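Local coordinates for protein MAU2 chromatid cohesion factor homolog (Saccharomyces cerevisiae, PDB 4XDN) that forms a complex with SCC2 that is needed to bring cohesin onto chromosomes, and so takes part in sister chromatid cohesion, at residues 30-35 with 67-72; 37-42 with 63-68; 57-62 with 367-372; 89-94 with 106-111. One frame throughout, in Å; residues are numbered along the deposited sequence.

Interaction 1 (30-35 with 67-72); sequences SQVYHL and IQMFQL
Helix segments 30-35 and 67-72 run antiparallel, their directions 152° apart and their axes 8.8 Å from each other at the closest, with V32 and M69 facing one another at a CA-CA distance of 6.4 Å. M69 contributes the largest share of the contact. Its CB projects directly at segment 30-35, and the chain, bent at chi2 and chi3, points its terminal methyl CE toward L35; how tightly the two pack is doubtful, the modelled carbons being closer than they can sit. A flexible thioether suits this place because it can follow the contour between V32 and L35. V32, branched at CB, lies alongside: CG1, anti to the backbone N (chi1 174°), is placed 3.7 Å from the carbonyl oxygen M69 O and 4.2 Å from M69 CE, and at 4.5 Å it also brushes L72 CD2. Next along both helices, two aromatic residues meet. The ring of Y33 brings CE1 to the edge of the F70 ring, 4.1 Å from F70 CE1, and the two side chains cross at a slant instead of stacking. The phenol end of Y33 passes beyond F70 to hydrogen-bond E90 OE2 of helix 81-98, while a chain of another protein packs on V32, Y33, L35 and L72. Every touching residue is buried, and the touching side-chain atoms are all carbons, with one backbone oxygen, M69 O, beside V32; the cohesion of the contact therefore comes from hydrophobic burial and shape, with the one hydroxyl of the group served by a carboxylate of the following helix.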
loop_
_atom_site.group_PDB
_atom_site.type_symbol
_atom_site.label_atom_id
_atom_site.label_comp_id
_atom_site.label_asym_id
_atom_site.label_seq_id
_atom_site.Cartn_x
_atom_site.Cartn_y
_atom_site.Cartn_z
ATOM N N SER A 30 -7.863 28.618 35.973
ATOM C CA SER A 30 -8.491 28.609 34.655
ATOM C C SER A 30 -7.655 29.385 33.636
ATOM O O SER A 30 -7.630 29.042 32.455
ATOM C CB SER A 30 -9.902 29.197 34.726
ATOM O OG SER A 30 -9.876 30.548 35.149
ATOM N N GLN A 31 -6.974 30.429 34.094
ATOM C CA GLN A 31 -6.132 31.229 33.211
ATOM C C GLN A 31 -4.915 30.434 32.745
ATOM O O GLN A 31 -4.514 30.527 31.587
ATOM C CB GLN A 31 -5.699 32.520 33.915
ATOM C CG GLN A 31 -6.771 33.605 33.905
ATOM C CD GLN A 31 -6.509 34.720 34.899
ATOM O OE1 GLN A 31 -5.660 34.597 35.780
ATOM N NE2 GLN A 31 -7.245 35.815 34.763
ATOM N N VAL A 32 -4.338 29.646 33.647
ATOM C CA VAL A 32 -3.208 28.792 33.299
ATOM C C VAL A 32 -3.650 27.720 32.313
ATOM O O VAL A 32 -2.947 27.419 31.347
ATOM C CB VAL A 32 -2.597 28.124 34.547
ATOM C CG1 VAL A 32 -1.513 27.122 34.159
ATOM C CG2 VAL A 32 -2.030 29.178 35.483
ATOM N N TYR A 33 -4.824 27.149 32.572
ATOM C CA TYR A 33 -5.385 26.110 31.720
ATOM C C TYR A 33 -5.648 26.635 30.313
ATOM O O TYR A 33 -5.313 25.980 29.328
ATOM C CB TYR A 33 -6.678 25.563 32.332
ATOM C CG TYR A 33 -7.394 24.557 31.462
ATOM C CD1 TYR A 33 -6.807 23.336 31.149
ATOM C CD2 TYR A 33 -8.663 24.822 30.962
ATOM C CE1 TYR A 33 -7.461 22.409 30.353
ATOM C CE2 TYR A 33 -9.326 23.902 30.166
ATOM C CZ TYR A 33 -8.720 22.697 29.867
ATOM O OH TYR A 33 -9.376 21.782 29.077
ATOM N N HIS A 34 -6.244 27.821 30.224
ATOM C CA HIS A 34 -6.562 28.418 28.931
ATOM C C HIS A 34 -5.307 28.856 28.182
ATOM O O HIS A 34 -5.285 28.851 26.953
ATOM C CB HIS A 34 -7.512 29.606 29.105
ATOM C CG HIS A 34 -8.873 29.222 29.588
ATOM N ND1 HIS A 34 -9.337 27.917 29.552
ATOM C CD2 HIS A 34 -9.876 29.951 30.131
ATOM C CE1 HIS A 34 -10.555 27.866 30.049
ATOM N NE2 HIS A 34 -10.914 29.094 30.397
ATOM N N LEU A 35 -4.266 29.234 28.918
ATOM C CA LEU A 35 -2.993 29.581 28.300
ATOM C C LEU A 35 -2.356 28.355 27.660
ATOM O O LEU A 35 -1.836 28.426 26.545
ATOM C CB LEU A 35 -2.036 30.195 29.323
ATOM C CG LEU A 35 -2.240 31.676 29.640
ATOM C CD1 LEU A 35 -1.413 32.072 30.850
ATOM C CD2 LEU A 35 -1.882 32.542 28.441
ATOM N N ILE A 67 2.867 22.458 27.169
ATOM C CA ILE A 67 3.137 21.299 28.006
ATOM C C ILE A 67 3.541 21.727 29.413
ATOM O O ILE A 67 3.069 21.160 30.398
ATOM C CB ILE A 67 4.243 20.416 27.392
ATOM C CG1 ILE A 67 3.740 19.785 26.093
ATOM C CG2 ILE A 67 4.669 19.312 28.358
ATOM C CD1 ILE A 67 4.838 19.214 25.217
ATOM N N GLN A 68 4.410 22.728 29.504
ATOM C CA GLN A 68 4.908 23.183 30.795
ATOM C C GLN A 68 3.786 23.792 31.631
ATOM O O GLN A 68 3.770 23.654 32.853
ATOM C CB GLN A 68 6.038 24.196 30.607
ATOM C CG GLN A 68 7.236 23.647 29.824
ATOM C CD GLN A 68 8.523 23.550 30.629
ATOM O OE1 GLN A 68 8.587 23.941 31.794
ATOM N NE2 GLN A 68 9.566 23.024 29.996
ATOM N N MET A 69 2.846 24.458 30.967
ATOM C CA MET A 69 1.697 25.038 31.654
ATOM C C MET A 69 0.775 23.934 32.171
ATOM O O MET A 69 0.230 24.034 33.274
ATOM C CB MET A 69 0.938 25.986 30.723
ATOM C CG MET A 69 1.732 27.239 30.332
ATOM S SD MET A 69 1.892 28.457 31.646
ATOM C CE MET A 69 0.458 29.477 31.332
ATOM N N PHE A 70 0.608 22.877 31.378
ATOM C CA PHE A 70 -0.147 21.708 31.820
ATOM C C PHE A 70 0.522 21.057 33.027
ATOM O O PHE A 70 -0.142 20.710 34.006
ATOM C CB PHE A 70 -0.279 20.677 30.695
ATOM C CG PHE A 70 -1.355 20.991 29.688
ATOM C CD1 PHE A 70 -2.628 21.362 30.096
ATOM C CD2 PHE A 70 -1.091 20.902 28.329
ATOM C CE1 PHE A 70 -3.614 21.642 29.167
ATOM C CE2 PHE A 70 -2.073 21.185 27.395
ATOM C CZ PHE A 70 -3.336 21.555 27.814
ATOM N N GLN A 71 1.837 20.881 32.944
ATOM C CA GLN A 71 2.603 20.282 34.030
ATOM C C GLN A 71 2.482 21.131 35.287
ATOM O O GLN A 71 2.469 20.616 36.407
ATOM C CB GLN A 71 4.070 20.124 33.631
ATOM C CG GLN A 71 4.296 19.027 32.612
ATOM C CD GLN A 71 5.740 18.912 32.161
ATOM O OE1 GLN A 71 6.454 19.909 32.052
ATOM N NE2 GLN A 71 6.176 17.687 31.895
ATOM N N LEU A 72 2.385 22.438 35.081
ATOM C CA LEU A 72 2.221 23.385 36.170
ATOM C C LEU A 72 0.957 23.068 36.965
ATOM O O LEU A 72 0.966 23.094 38.194
ATOM C CB LEU A 72 2.162 24.809 35.613
ATOM C CG LEU A 72 2.795 25.958 36.397
ATOM C CD1 LEU A 72 4.234 25.668 36.804
ATOM C CD2 LEU A 72 2.733 27.205 35.535
#

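Interaction 2 (37-42 with 63-68); sequences QEYRDH and MNMSIQ
D41 OD1 is gripped by two nitrogens of R40, whose own CB rests 3.6 Å from S66 OG across the helix pair. R40 NE reaches D41 OD1 at 2.9 Å and NH2 adds a longer bond; both come from the same face of the carboxylate, while OD1 lies close to the guanidinium plane. The salt bridge leaves R40 NH1 to pair with E90 of helix 81-98, so the guanidinium is held at two places. Serine is small enough to let the backbones draw near, the CA atoms of Y39 and S66 being only 5.3 Å apart, and its hydroxyl is satisfied by the carbonyl oxygen of A36. Beside it, the Y39 ring turns one face to M65: M65 CB sits over it, 4.0 Å from the ring centroid, and the chain, bent at chi2 and chi3, curls round to put CE 3.6 Å from Y39 CE2. The sulfur makes a slanted Met-aromatic contact. Y39 OH continues outward to hydrogen-bond the backbone of another protein's chain. M63, at the other end, sends CE to within 4.1 Å of R40 O. Helices 29-45 and 53-76, consecutive and antiparallel at 151°, form a helical hairpin, the building unit of alpha-solenoid proteins.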
loop_
_atom_site.group_PDB
_atom_site.type_symbol
_atom_site.label_atom_id
_atom_site.label_comp_id
_atom_site.label_asym_id
_atom_site.label_seq_id
_atom_site.Cartn_x
_atom_site.Cartn_y
_atom_site.Cartn_z
ATOM N N GLN A 37 -3.921 25.895 26.533
ATOM C CA GLN A 37 -4.728 25.646 25.346
ATOM C C GLN A 37 -4.404 26.644 24.238
ATOM O O GLN A 37 -4.331 26.268 23.065
ATOM C CB GLN A 37 -6.218 25.709 25.689
ATOM C CG GLN A 37 -6.707 24.546 26.543
ATOM C CD GLN A 37 -8.214 24.535 26.712
ATOM O OE1 GLN A 37 -8.843 25.583 26.850
ATOM N NE2 GLN A 37 -8.803 23.344 26.697
ATOM N N GLU A 38 -4.207 27.909 24.604
ATOM C CA GLU A 38 -3.930 28.948 23.614
ATOM C C GLU A 38 -2.604 28.686 22.909
ATOM O O GLU A 38 -2.522 28.773 21.684
ATOM C CB GLU A 38 -3.913 30.341 24.260
ATOM C CG GLU A 38 -3.488 31.450 23.300
ATOM C CD GLU A 38 -3.703 32.850 23.853
ATOM O OE1 GLU A 38 -3.779 33.009 25.089
ATOM O OE2 GLU A 38 -3.796 33.796 23.041
ATOM N N TYR A 39 -1.570 28.370 23.684
ATOM C CA TYR A 39 -0.255 28.076 23.120
ATOM C C TYR A 39 -0.332 26.903 22.142
ATOM O O TYR A 39 0.274 26.933 21.070
ATOM C CB TYR A 39 0.751 27.764 24.232
ATOM C CG TYR A 39 1.189 28.967 25.041
ATOM C CD1 TYR A 39 1.600 30.138 24.419
ATOM C CD2 TYR A 39 1.190 28.928 26.431
ATOM C CE1 TYR A 39 2.001 31.236 25.155
ATOM C CE2 TYR A 39 1.590 30.023 27.177
ATOM C CZ TYR A 39 1.993 31.173 26.535
ATOM O OH TYR A 39 2.392 32.264 27.275
ATOM N N ARG A 40 -1.084 25.874 22.522
ATOM C CA ARG A 40 -1.259 24.694 21.684
ATOM C C ARG A 40 -2.025 25.038 20.413
ATOM O O ARG A 40 -1.566 24.758 19.308
ATOM C CB ARG A 40 -1.995 23.597 22.456
ATOM C CG ARG A 40 -2.309 22.333 21.645
ATOM C CD ARG A 40 -3.394 21.512 22.319
ATOM N NE ARG A 40 -4.633 22.274 22.459
ATOM C CZ ARG A 40 -5.574 22.033 23.368
ATOM N NH1 ARG A 40 -5.433 21.041 24.240
ATOM N NH2 ARG A 40 -6.662 22.791 23.410
ATOM N N ASP A 41 -3.197 25.643 20.580
ATOM C CA ASP A 41 -4.087 25.911 19.456
ATOM C C ASP A 41 -3.481 26.917 18.483
ATOM O O ASP A 41 -3.825 26.928 17.300
ATOM C CB ASP A 41 -5.441 26.417 19.958
ATOM C CG ASP A 41 -6.179 25.383 20.789
ATOM O OD1 ASP A 41 -5.847 24.183 20.684
ATOM O OD2 ASP A 41 -7.095 25.770 21.545
ATOM N N HIS A 42 -2.578 27.757 18.979
ATOM C CA HIS A 42 -1.902 28.724 18.127
ATOM C C HIS A 42 -0.796 28.048 17.325
ATOM O O HIS A 42 -0.506 28.441 16.194
ATOM C CB HIS A 42 -1.323 29.870 18.953
ATOM C CG HIS A 42 -0.897 31.039 18.127
ATOM N ND1 HIS A 42 -1.797 31.915 17.560
ATOM C CD2 HIS A 42 0.332 31.467 17.754
ATOM C CE1 HIS A 42 -1.141 32.840 16.883
ATOM N NE2 HIS A 42 0.152 32.591 16.982
ATOM N N MET A 63 4.565 24.684 21.789
ATOM C CA MET A 63 4.197 23.383 22.338
ATOM C C MET A 63 4.880 23.146 23.677
ATOM O O MET A 63 4.292 22.572 24.593
ATOM C CB MET A 63 4.562 22.262 21.364
ATOM C CG MET A 63 3.695 22.211 20.119
ATOM S SD MET A 63 1.939 22.052 20.496
ATOM C CE MET A 63 1.271 21.789 18.853
ATOM N N ASN A 64 6.127 23.591 23.783
ATOM C CA ASN A 64 6.874 23.486 25.025
ATOM C C ASN A 64 6.149 24.227 26.143
ATOM O O ASN A 64 5.906 23.673 27.215
ATOM C CB ASN A 64 8.286 24.042 24.845
ATOM C CG ASN A 64 9.207 23.682 25.990
ATOM O OD1 ASN A 64 9.144 22.578 26.526
ATOM N ND2 ASN A 64 10.074 24.613 26.367
ATOM N N MET A 65 5.789 25.479 25.877
ATOM C CA MET A 65 5.051 26.282 26.842
ATOM C C MET A 65 3.728 25.626 27.217
ATOM O O MET A 65 3.377 25.570 28.392
ATOM C CB MET A 65 4.798 27.685 26.289
ATOM C CG MET A 65 5.970 28.630 26.467
ATOM S SD MET A 65 6.362 28.970 28.196
ATOM C CE MET A 65 4.872 29.811 28.719
ATOM N N SER A 66 2.999 25.125 26.224
ATOM C CA SER A 66 1.718 24.478 26.484
ATOM C C SER A 66 1.881 23.305 27.444
ATOM O O SER A 66 1.133 23.172 28.412
ATOM C CB SER A 66 1.084 23.993 25.183
ATOM O OG SER A 66 -0.096 23.253 25.447
ATOM N N ILE A 67 2.867 22.458 27.169
ATOM C CA ILE A 67 3.137 21.299 28.006
ATOM C C ILE A 67 3.541 21.727 29.413
ATOM O O ILE A 67 3.069 21.160 30.398
ATOM C CB ILE A 67 4.243 20.416 27.392
ATOM C CG1 ILE A 67 3.740 19.785 26.093
ATOM C CG2 ILE A 67 4.669 19.312 28.358
ATOM C CD1 ILE A 67 4.838 19.214 25.217
ATOM N N GLN A 68 4.410 22.728 29.504
ATOM C CA GLN A 68 4.908 23.183 30.795
ATOM C C GLN A 68 3.786 23.792 31.631
ATOM O O GLN A 68 3.770 23.654 32.853
ATOM C CB GLN A 68 6.038 24.196 30.607
ATOM C CG GLN A 68 7.236 23.647 29.824
ATOM C CD GLN A 68 8.523 23.550 30.629
ATOM O OE1 GLN A 68 8.587 23.941 31.794
ATOM N NE2 GLN A 68 9.566 23.024 29.996
#

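Interaction 3 (57-62 with 367-372); sequences KQYYGL and VSMNEL
The Y59 ring has M369 over one face, CB toward the phenol end and SD further back, and on its edge, near the plane, lies CE1 of its neighbour Y60. M369 CB is 3.8 Å from the Y59 centroid and SD 4.4 Å, the latter 20° off the ring normal, a Met-aromatic contact over the face. M369 CG stands anti to the backbone N (chi1 174°), and a bend at chi3 swings CE to 3.8 Å from Y60 CZ, so one methionine serves both rings. The Y60 ring has Y59 CD2 above one face and N370 ND2 at its edge. Both hydroxyls accept from the start of helix 369-398. M369 N, an N-H of the first turn with no helical carbonyl before it, donates to Y59 OH at 2.9 Å and nearly straight (166°). N370 ND2 gives a 3.0 Å bond to Y60 OH, which lies close to the amide plane and also bonds the backbone of another protein's chain. S368 is the N-cap, its OG accepting from N370 N at 3.1 Å. The carboxylate of E98 bonds S368 OG and Y59 OH, and its charge probably suits the positive end of the helix. The contact thus seats the N terminus of helix 369-398 against helix 53-76, with the end of helix 81-98 alongside and A43 of helix 29-45 touching Y59.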
loop_
_atom_site.group_PDB
_atom_site.type_symbol
_atom_site.label_atom_id
_atom_site.label_comp_id
_atom_site.label_asym_id
_atom_site.label_seq_id
_atom_site.Cartn_x
_atom_site.Cartn_y
_atom_site.Cartn_z
ATOM N N LYS A 57 11.410 26.281 15.534
ATOM C CA LYS A 57 11.712 26.631 16.916
ATOM C C LYS A 57 10.524 27.314 17.578
ATOM O O LYS A 57 10.220 27.064 18.743
ATOM C CB LYS A 57 12.938 27.542 16.984
ATOM C CG LYS A 57 14.248 26.833 16.691
ATOM C CD LYS A 57 15.421 27.796 16.709
ATOM C CE LYS A 57 15.706 28.287 18.126
ATOM N NZ LYS A 57 16.889 29.207 18.155
ATOM N N GLN A 58 9.851 28.177 16.825
ATOM C CA GLN A 58 8.684 28.885 17.334
ATOM C C GLN A 58 7.515 27.933 17.546
ATOM O O GLN A 58 6.809 28.023 18.551
ATOM C CB GLN A 58 8.274 30.004 16.376
ATOM C CG GLN A 58 9.339 31.066 16.177
ATOM C CD GLN A 58 8.788 32.468 16.302
ATOM O OE1 GLN A 58 8.232 32.840 17.337
ATOM N NE2 GLN A 58 8.932 33.256 15.243
ATOM N N TYR A 59 7.311 27.026 16.595
ATOM C CA TYR A 59 6.232 26.054 16.695
ATOM C C TYR A 59 6.390 25.199 17.945
ATOM O O TYR A 59 5.446 25.024 18.710
ATOM C CB TYR A 59 6.190 25.157 15.457
ATOM C CG TYR A 59 5.229 23.996 15.591
ATOM C CD1 TYR A 59 3.882 24.143 15.286
ATOM C CD2 TYR A 59 5.667 22.752 16.027
ATOM C CE1 TYR A 59 3.001 23.086 15.409
ATOM C CE2 TYR A 59 4.792 21.689 16.155
ATOM C CZ TYR A 59 3.461 21.862 15.844
ATOM O OH TYR A 59 2.587 20.803 15.970
ATOM N N TYR A 60 7.588 24.668 18.145
ATOM C CA TYR A 60 7.850 23.810 19.289
ATOM C C TYR A 60 8.052 24.637 20.557
ATOM O O TYR A 60 7.898 24.129 21.666
ATOM C CB TYR A 60 9.067 22.921 19.017
ATOM C CG TYR A 60 8.750 21.688 18.198
ATOM C CD1 TYR A 60 7.614 20.933 18.456
ATOM C CD2 TYR A 60 9.584 21.278 17.166
ATOM C CE1 TYR A 60 7.314 19.811 17.716
ATOM C CE2 TYR A 60 9.292 20.152 16.418
ATOM C CZ TYR A 60 8.153 19.423 16.701
ATOM O OH TYR A 60 7.846 18.298 15.971
ATOM N N GLY A 61 8.387 25.912 20.390
ATOM C CA GLY A 61 8.442 26.828 21.511
ATOM C C GLY A 61 7.065 26.955 22.134
ATOM O O GLY A 61 6.918 26.967 23.358
ATOM N N LEU A 62 6.049 27.033 21.280
ATOM C CA LEU A 62 4.668 27.114 21.735
ATOM C C LEU A 62 4.232 25.816 22.407
ATOM O O LEU A 62 3.605 25.840 23.466
ATOM C CB LEU A 62 3.739 27.436 20.563
ATOM C CG LEU A 62 3.905 28.831 19.955
ATOM C CD1 LEU A 62 3.230 28.902 18.599
ATOM C CD2 LEU A 62 3.343 29.894 20.890
ATOM N N VAL A 367 -4.347 20.494 13.668
ATOM C CA VAL A 367 -3.619 19.244 13.823
ATOM C C VAL A 367 -2.132 19.521 13.937
ATOM O O VAL A 367 -1.651 20.574 13.517
ATOM C CB VAL A 367 -3.875 18.297 12.642
ATOM C CG1 VAL A 367 -5.316 17.824 12.652
ATOM C CG2 VAL A 367 -3.540 18.984 11.318
ATOM N N SER A 368 -1.411 18.568 14.511
ATOM C CA SER A 368 0.024 18.699 14.685
ATOM C C SER A 368 0.716 18.960 13.356
ATOM O O SER A 368 0.286 18.468 12.308
ATOM C CB SER A 368 0.598 17.437 15.328
ATOM O OG SER A 368 1.994 17.557 15.523
ATOM N N MET A 369 1.781 19.753 13.401
ATOM C CA MET A 369 2.657 19.910 12.253
ATOM C C MET A 369 3.101 18.531 11.774
ATOM O O MET A 369 3.247 18.292 10.577
ATOM C CB MET A 369 3.867 20.768 12.620
ATOM C CG MET A 369 4.934 20.880 11.530
ATOM S SD MET A 369 6.530 21.369 12.202
ATOM C CE MET A 369 6.986 19.885 13.099
ATOM N N ASN A 370 3.305 17.624 12.723
ATOM C CA ASN A 370 3.793 16.289 12.413
ATOM C C ASN A 370 2.750 15.438 11.689
ATOM O O ASN A 370 3.099 14.513 10.958
ATOM C CB ASN A 370 4.250 15.595 13.695
ATOM C CG ASN A 370 5.433 16.296 14.341
ATOM O OD1 ASN A 370 6.536 16.308 13.792
ATOM N ND2 ASN A 370 5.210 16.881 15.513
ATOM N N GLU A 371 1.474 15.750 11.888
ATOM C CA GLU A 371 0.415 15.113 11.115
ATOM C C GLU A 371 0.487 15.588 9.668
ATOM O O GLU A 371 0.388 14.789 8.738
ATOM C CB GLU A 371 -0.963 15.415 11.712
ATOM C CG GLU A 371 -2.140 14.955 10.851
ATOM C CD GLU A 371 -2.100 13.468 10.527
ATOM O OE1 GLU A 371 -1.555 12.688 11.338
ATOM O OE2 GLU A 371 -2.617 13.079 9.456
ATOM N N LEU A 372 0.662 16.892 9.481
ATOM C CA LEU A 372 0.804 17.446 8.142
ATOM C C LEU A 372 2.068 16.902 7.489
ATOM O O LEU A 372 2.104 16.676 6.281
ATOM C CB LEU A 372 0.845 18.973 8.184
ATOM C CG LEU A 372 -0.326 19.684 8.868
ATOM C CD1 LEU A 372 -0.187 21.192 8.705
ATOM C CD2 LEU A 372 -1.671 19.211 8.333
#

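Interaction 4 (89-94 with 106-111); sequences FEMVEL and ELYISS
I109 CD1 is the bump that meets V92: the isoleucine chain, with CG1 anti to the carbonyl carbon (chi1 -58°), drives its terminal methyl against the fork of the valine, 3.7 Å from V92 CG2 and 3.8 Å from V92 CG1. F89 borders the same methyl with its ring edge, F89 CD1 lying 4.2 Å from I109 CD1, and the two side chains meet roughly at right angles. Thus I109 wedges between a beta-branched side chain and a flat rim, and a slender branched residue fits that slot. V92 in turn forms a bump for the other helix: CG2 lies 3.9 Å from Y108 CB, filling the angle where the tyrosine leaves its backbone. Beyond it M91, extended past CG, reaches across one face of the Y108 ring, with SD 4.5 Å from the centroid and 14° off the normal, a Met-aromatic contact; how closely its methyl approaches the ring is doubtful. Y108 OH makes a weak hydrogen bond to Q71 of helix 53-76, while L135 of helix 126-144 touches both F89 and I109. Antiparallel at 157° and joined by a short turn, helices 81-98 and 102-119 form a helical hairpin layered between neighbouring helices, consistent with the tetratricopeptide-like superhelix of this family.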
loop_
_atom_site.group_PDB
_atom_site.type_symbol
_atom_site.label_atom_id
_atom_site.label_comp_id
_atom_site.label_asym_id
_atom_site.label_seq_id
_atom_site.Cartn_x
_atom_site.Cartn_y
_atom_site.Cartn_z
ATOM N N PHE A 89 -4.769 14.146 29.800
ATOM C CA PHE A 89 -5.035 13.691 28.439
ATOM C C PHE A 89 -4.572 14.715 27.400
ATOM O O PHE A 89 -3.912 14.355 26.425
ATOM C CB PHE A 89 -6.528 13.396 28.252
ATOM C CG PHE A 89 -7.015 12.170 28.991
ATOM C CD1 PHE A 89 -6.150 11.136 29.322
ATOM C CD2 PHE A 89 -8.351 12.052 29.344
ATOM C CE1 PHE A 89 -6.608 10.016 29.996
ATOM C CE2 PHE A 89 -8.810 10.934 30.017
ATOM C CZ PHE A 89 -7.938 9.916 30.342
ATOM N N GLU A 90 -4.913 15.986 27.607
ATOM C CA GLU A 90 -4.504 17.038 26.681
ATOM C C GLU A 90 -2.987 17.159 26.640
ATOM O O GLU A 90 -2.393 17.280 25.567
ATOM C CB GLU A 90 -5.121 18.379 27.074
ATOM C CG GLU A 90 -6.609 18.479 26.814
ATOM C CD GLU A 90 -7.171 19.827 27.212
ATOM O OE1 GLU A 90 -6.749 20.845 26.626
ATOM O OE2 GLU A 90 -8.030 19.869 28.116
ATOM N N MET A 91 -2.367 17.124 27.814
ATOM C CA MET A 91 -0.916 17.197 27.912
ATOM C C MET A 91 -0.243 16.017 27.221
ATOM O O MET A 91 0.653 16.200 26.398
ATOM C CB MET A 91 -0.484 17.244 29.375
ATOM C CG MET A 91 1.011 17.063 29.575
ATOM S SD MET A 91 1.518 17.109 31.296
ATOM C CE MET A 91 3.171 16.457 31.113
ATOM N N VAL A 92 -0.666 14.808 27.580
ATOM C CA VAL A 92 -0.067 13.590 27.050
ATOM C C VAL A 92 -0.278 13.503 25.544
ATOM O O VAL A 92 0.562 12.967 24.825
ATOM C CB VAL A 92 -0.652 12.335 27.741
ATOM C CG1 VAL A 92 -0.350 11.069 26.945
ATOM C CG2 VAL A 92 -0.101 12.213 29.149
ATOM N N GLU A 93 -1.403 14.031 25.075
ATOM C CA GLU A 93 -1.687 14.087 23.647
ATOM C C GLU A 93 -0.546 14.796 22.919
ATOM O O GLU A 93 -0.161 14.409 21.815
ATOM C CB GLU A 93 -3.013 14.807 23.393
ATOM C CG GLU A 93 -3.504 14.747 21.956
ATOM C CD GLU A 93 -4.205 13.444 21.625
ATOM O OE1 GLU A 93 -4.774 13.353 20.517
ATOM O OE2 GLU A 93 -4.193 12.514 22.462
ATOM N N LEU A 94 0.001 15.828 23.556
ATOM C CA LEU A 94 1.094 16.598 22.971
ATOM C C LEU A 94 2.418 15.850 23.081
ATOM O O LEU A 94 3.236 15.894 22.165
ATOM C CB LEU A 94 1.213 17.968 23.643
ATOM C CG LEU A 94 -0.022 18.870 23.573
ATOM C CD1 LEU A 94 0.283 20.229 24.190
ATOM C CD2 LEU A 94 -0.520 19.035 22.145
ATOM N N GLU A 106 3.734 7.664 29.376
ATOM C CA GLU A 106 3.233 6.426 29.955
ATOM C C GLU A 106 3.132 6.520 31.475
ATOM O O GLU A 106 2.208 5.970 32.073
ATOM C CB GLU A 106 4.136 5.257 29.557
ATOM C CG GLU A 106 3.599 3.895 29.962
ATOM C CD GLU A 106 4.403 2.752 29.372
ATOM O OE1 GLU A 106 5.517 3.002 28.868
ATOM O OE2 GLU A 106 3.917 1.602 29.408
ATOM N N LEU A 107 4.077 7.218 32.097
ATOM C CA LEU A 107 4.064 7.393 33.545
ATOM C C LEU A 107 2.874 8.234 33.986
ATOM O O LEU A 107 2.253 7.955 35.012
ATOM C CB LEU A 107 5.364 8.043 34.028
ATOM C CG LEU A 107 6.603 7.147 34.131
ATOM C CD1 LEU A 107 7.810 7.971 34.550
ATOM C CD2 LEU A 107 6.386 5.997 35.108
ATOM N N TYR A 108 2.557 9.265 33.209
ATOM C CA TYR A 108 1.431 10.130 33.524
ATOM C C TYR A 108 0.110 9.374 33.432
ATOM O O TYR A 108 -0.742 9.494 34.312
ATOM C CB TYR A 108 1.405 11.342 32.592
ATOM C CG TYR A 108 2.370 12.438 32.990
ATOM C CD1 TYR A 108 2.238 13.100 34.204
ATOM C CD2 TYR A 108 3.405 12.818 32.147
ATOM C CE1 TYR A 108 3.112 14.102 34.571
ATOM C CE2 TYR A 108 4.284 13.818 32.506
ATOM C CZ TYR A 108 4.133 14.458 33.718
ATOM O OH TYR A 108 5.006 15.455 34.073
ATOM N N ILE A 109 -0.055 8.594 32.369
ATOM C CA ILE A 109 -1.288 7.844 32.164
ATOM C C ILE A 109 -1.420 6.728 33.198
ATOM O O ILE A 109 -2.503 6.505 33.736
ATOM C CB ILE A 109 -1.357 7.243 30.746
ATOM C CG1 ILE A 109 -1.256 8.350 29.693
ATOM C CG2 ILE A 109 -2.649 6.452 30.550
ATOM C CD1 ILE A 109 -2.356 9.402 29.773
ATOM N N SER A 110 -0.320 6.035 33.472
ATOM C CA SER A 110 -0.319 4.976 34.474
ATOM C C SER A 110 -0.689 5.534 35.843
ATOM O O SER A 110 -1.479 4.935 36.573
ATOM C CB SER A 110 1.048 4.296 34.542
ATOM O OG SER A 110 1.331 3.616 33.334
ATOM N N SER A 111 -0.116 6.685 36.179
ATOM C CA SER A 111 -0.432 7.364 37.430
ATOM C C SER A 111 -1.901 7.751 37.470
ATOM O O SER A 111 -2.581 7.531 38.471
ATOM C CB SER A 111 0.439 8.608 37.607
ATOM O OG SER A 111 1.792 8.257 37.829
#

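Overall arrangement
From the N terminus, helix 29-45 turns back along helix 53-76. Interaction 2 closes the shorter loop near that turn and interaction 1 the longer one, with I67 and Q68 shared and the centres about 8 Å apart. Helix 81-98 then joins them: the side chain of E90, on the first helix of interaction 4, bridges interactions 1 and 2. Interaction 4 follows in series, closing the short turn to helix 102-119. Interaction 3 reaches over 304 residues to the start of helix 369-398, crossing interactions 1 and 2 and enclosing interaction 4. Local hairpins build the N-terminal part of the helical array, and interaction 3 ties it to a distant helix.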